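Local coordinates for protein aspartokinase 1, chloroplastic (Arabidopsis thaliana, PDB 2CDQ) that phosphorylates L-aspartate with ATP, the first step of the pathway to lysine, threonine, methionine and isoleucine, and binds lysine and S-adenosylmethionine as allosteric effectors, at residues A[176-187]-A[218-229]. Sequence-based numbering, arbitrary orientation.
Sequences FITTDDFTNGDI and KGWKTGAVTTLG
The Phe182 ring lies across Thr226, at about a right angle to its side chain. The edge of the ring meets Val225 O, 3.6 Å from Phe182 CE1, and the methyl of Ala224. Gly185 leaves a hollow that the Thr226 methyl fills, CG2 lying 3.7 Å from Gly185 CA. Here Gly185 N bonds to Thr227 O at 3.0 Å. One step on, the bare CA of Gly229 lies close against Thr183 O, at 3.2 Å. Leu228 fits between two side chains. Its CD1 meets the Phe176 ring obliquely, and its CD2 meets Ile187 CG1 (3.9 Å) and Thr178 OG1.

Asp180 is the bump at the other end, reaching into the turn at 220-223. With CG set beside its own backbone N (chi1 -54°), the carboxylate points to Thr222, whose side chain comes from the opposite direction. Thr222 N bonds to Asp180 OD1 at 2.8 Å, and Lys221 N adds weak bonds to both oxygens. The CG of Lys221 lies against OD2. The bare backbone of Gly219 runs alongside, its CA 3.4 Å from Asp180 OD1.

Between these ends, 177-178 and 218-219 pair as parallel strands. Lys218 N bonds to Phe176 O, Thr178 N to Lys218 O, and Trp220 N to Thr178 O. Beyond the pairing, Ile177 CG2 touches Trp220 CE3 obliquely.

The contact closes a beta-alpha-beta unit of the amino acid kinase domain: strand 177-178, helix 191-205 and strand 209-219. Strand 225-227 pairs antiparallel with 209-219. Helix 232-244 packs on Phe176, Ile187 and Leu228, and helix 137-161, which carries the substrate-binding Glu148, packs on Phe182, Ala224, Val225 and Thr227.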
# COMPACT_ATOMS: atom_id res chain seq x y z
N PHE A 176 36.75 -6.07 7.52
CA PHE A 176 35.37 -5.86 7.08
C PHE A 176 34.94 -7.18 6.46
O PHE A 176 35.28 -7.49 5.31
CB PHE A 176 35.26 -4.69 6.09
CG PHE A 176 34.81 -3.40 6.73
CD1 PHE A 176 35.72 -2.59 7.42
CD2 PHE A 176 33.48 -2.99 6.66
CE1 PHE A 176 35.31 -1.40 8.02
CE2 PHE A 176 33.06 -1.80 7.27
CZ PHE A 176 33.97 -1.01 7.95
N ILE A 177 34.22 -7.98 7.25
CA ILE A 177 33.79 -9.32 6.82
C ILE A 177 32.33 -9.29 6.37
O ILE A 177 31.46 -8.74 7.06
CB ILE A 177 34.01 -10.39 7.94
CG1 ILE A 177 35.36 -10.18 8.66
CG2 ILE A 177 33.88 -11.81 7.38
CD1 ILE A 177 36.62 -10.30 7.78
N THR A 178 32.07 -9.90 5.21
CA THR A 178 30.83 -9.69 4.47
C THR A 178 30.27 -10.97 3.84
O THR A 178 31.01 -11.93 3.61
CB THR A 178 31.08 -8.62 3.39
OG1 THR A 178 30.98 -7.32 3.99
CG2 THR A 178 30.08 -8.72 2.29
N THR A 179 28.96 -10.97 3.56
CA THR A 179 28.33 -12.04 2.77
C THR A 179 28.80 -11.97 1.32
O THR A 179 29.28 -10.94 0.86
CB THR A 179 26.78 -11.98 2.80
OG1 THR A 179 26.32 -10.78 2.16
CG2 THR A 179 26.25 -12.05 4.23
N ASP A 180 28.66 -13.07 0.60
CA ASP A 180 29.23 -13.16 -0.73
C ASP A 180 28.26 -12.79 -1.86
O ASP A 180 28.43 -13.23 -3.00
CB ASP A 180 29.87 -14.54 -0.95
CG ASP A 180 30.89 -14.88 0.12
OD1 ASP A 180 32.11 -14.82 -0.17
OD2 ASP A 180 30.49 -15.20 1.26
N ASP A 181 27.24 -11.98 -1.55
CA ASP A 181 26.41 -11.38 -2.61
C ASP A 181 26.96 -10.00 -2.93
O ASP A 181 27.09 -9.15 -2.05
CB ASP A 181 24.91 -11.33 -2.27
CG ASP A 181 24.63 -11.38 -0.79
OD1 ASP A 181 24.72 -12.48 -0.20
OD2 ASP A 181 24.30 -10.32 -0.21
N PHE A 182 27.28 -9.79 -4.20
CA PHE A 182 28.25 -8.76 -4.58
C PHE A 182 27.79 -7.29 -4.59
O PHE A 182 28.36 -6.45 -3.88
CB PHE A 182 29.01 -9.18 -5.84
CG PHE A 182 30.03 -10.25 -5.57
CD1 PHE A 182 31.27 -9.92 -5.03
CD2 PHE A 182 29.73 -11.59 -5.81
CE1 PHE A 182 32.21 -10.91 -4.75
CE2 PHE A 182 30.67 -12.58 -5.54
CZ PHE A 182 31.91 -12.24 -5.01
N THR A 183 26.77 -6.98 -5.38
CA THR A 183 26.28 -5.61 -5.41
C THR A 183 25.84 -5.16 -4.00
O THR A 183 25.85 -3.97 -3.70
CB THR A 183 25.15 -5.48 -6.46
OG1 THR A 183 25.69 -5.79 -7.76
CG2 THR A 183 24.56 -4.06 -6.48
N ASN A 184 25.52 -6.13 -3.14
CA ASN A 184 24.93 -5.85 -1.82
C ASN A 184 25.52 -6.66 -0.66
O ASN A 184 24.80 -7.34 0.08
CB ASN A 184 23.40 -6.04 -1.89
CG ASN A 184 22.69 -5.48 -0.68
OD1 ASN A 184 22.87 -4.32 -0.30
ND2 ASN A 184 21.86 -6.30 -0.06
N GLY A 185 26.84 -6.57 -0.48
CA GLY A 185 27.52 -7.26 0.62
C GLY A 185 27.09 -6.85 2.01
O GLY A 185 27.19 -5.68 2.39
N ASP A 186 26.61 -7.81 2.79
CA ASP A 186 26.10 -7.56 4.13
C ASP A 186 27.20 -7.72 5.18
O ASP A 186 27.92 -8.72 5.19
CB ASP A 186 24.94 -8.52 4.42
CG ASP A 186 24.04 -8.03 5.54
OD1 ASP A 186 24.22 -6.90 6.04
OD2 ASP A 186 23.12 -8.79 5.93
N ILE A 187 27.34 -6.73 6.06
CA ILE A 187 28.33 -6.77 7.13
C ILE A 187 27.98 -7.82 8.20
O ILE A 187 26.90 -7.76 8.79
CB ILE A 187 28.54 -5.39 7.79
CG1 ILE A 187 29.17 -4.41 6.79
CG2 ILE A 187 29.40 -5.52 9.05
CD1 ILE A 187 29.54 -3.05 7.36
N LYS A 218 35.10 -7.74 2.46
CA LYS A 218 35.62 -9.02 1.97
C LYS A 218 34.63 -10.15 2.26
O LYS A 218 34.17 -10.32 3.40
CB LYS A 218 36.99 -9.33 2.60
CG LYS A 218 37.74 -10.49 1.93
CD LYS A 218 39.20 -10.58 2.38
CE LYS A 218 39.34 -11.30 3.71
NZ LYS A 218 40.76 -11.39 4.14
N GLY A 219 34.31 -10.91 1.21
CA GLY A 219 33.40 -12.05 1.32
C GLY A 219 33.93 -13.12 2.26
O GLY A 219 35.13 -13.37 2.31
N TRP A 220 33.02 -13.73 3.03
CA TRP A 220 33.39 -14.76 4.00
C TRP A 220 34.01 -15.99 3.34
O TRP A 220 35.10 -16.41 3.71
CB TRP A 220 32.17 -15.12 4.87
CG TRP A 220 32.38 -16.21 5.94
CD1 TRP A 220 31.56 -17.28 6.17
CD2 TRP A 220 33.45 -16.31 6.90
NE1 TRP A 220 32.05 -18.04 7.21
CE2 TRP A 220 33.21 -17.47 7.67
CE3 TRP A 220 34.59 -15.54 7.18
CZ2 TRP A 220 34.06 -17.88 8.72
CZ3 TRP A 220 35.45 -15.95 8.22
CH2 TRP A 220 35.17 -17.11 8.97
N LYS A 221 33.33 -16.55 2.33
CA LYS A 221 33.78 -17.80 1.72
C LYS A 221 34.41 -17.67 0.32
O LYS A 221 34.91 -18.66 -0.23
CB LYS A 221 32.67 -18.86 1.75
CG LYS A 221 31.33 -18.46 1.11
CD LYS A 221 30.20 -19.40 1.57
CE LYS A 221 30.42 -20.84 1.10
NZ LYS A 221 29.48 -21.81 1.73
N THR A 222 34.40 -16.47 -0.25
CA THR A 222 35.10 -16.23 -1.52
C THR A 222 36.45 -15.56 -1.28
O THR A 222 37.38 -15.73 -2.07
CB THR A 222 34.30 -15.32 -2.48
OG1 THR A 222 33.76 -14.21 -1.76
CG2 THR A 222 33.17 -16.10 -3.15
N GLY A 223 36.54 -14.81 -0.18
CA GLY A 223 37.71 -13.99 0.12
C GLY A 223 37.84 -12.81 -0.84
O GLY A 223 38.83 -12.09 -0.80
N ALA A 224 36.81 -12.63 -1.67
CA ALA A 224 36.82 -11.65 -2.76
C ALA A 224 36.29 -10.26 -2.35
O ALA A 224 35.46 -10.14 -1.44
CB ALA A 224 36.04 -12.19 -3.96
N VAL A 225 36.77 -9.23 -3.04
CA VAL A 225 36.41 -7.84 -2.73
C VAL A 225 34.91 -7.62 -2.93
O VAL A 225 34.32 -8.07 -3.91
CB VAL A 225 37.22 -6.83 -3.58
CG1 VAL A 225 36.95 -5.41 -3.11
CG2 VAL A 225 38.72 -7.13 -3.48
N THR A 226 34.32 -6.91 -1.98
CA THR A 226 32.88 -6.72 -1.93
C THR A 226 32.51 -5.25 -1.69
O THR A 226 33.21 -4.56 -0.95
CB THR A 226 32.28 -7.63 -0.83
OG1 THR A 226 31.87 -8.87 -1.42
CG2 THR A 226 31.10 -6.99 -0.15
N THR A 227 31.43 -4.79 -2.31
CA THR A 227 30.87 -3.46 -2.00
C THR A 227 29.65 -3.58 -1.09
O THR A 227 28.88 -4.53 -1.20
CB THR A 227 30.50 -2.64 -3.25
OG1 THR A 227 29.53 -3.35 -4.03
CG2 THR A 227 31.72 -2.36 -4.09
N LEU A 228 29.47 -2.60 -0.21
CA LEU A 228 28.47 -2.68 0.86
C LEU A 228 27.04 -2.30 0.46
O LEU A 228 26.16 -2.21 1.31
CB LEU A 228 28.93 -1.84 2.07
CG LEU A 228 30.33 -2.15 2.63
CD1 LEU A 228 30.72 -1.16 3.71
CD2 LEU A 228 30.43 -3.57 3.16
N GLY A 229 26.81 -2.12 -0.85
CA GLY A 229 25.49 -1.74 -1.37
C GLY A 229 25.14 -0.32 -1.00
O GLY A 229 26.03 0.49 -0.71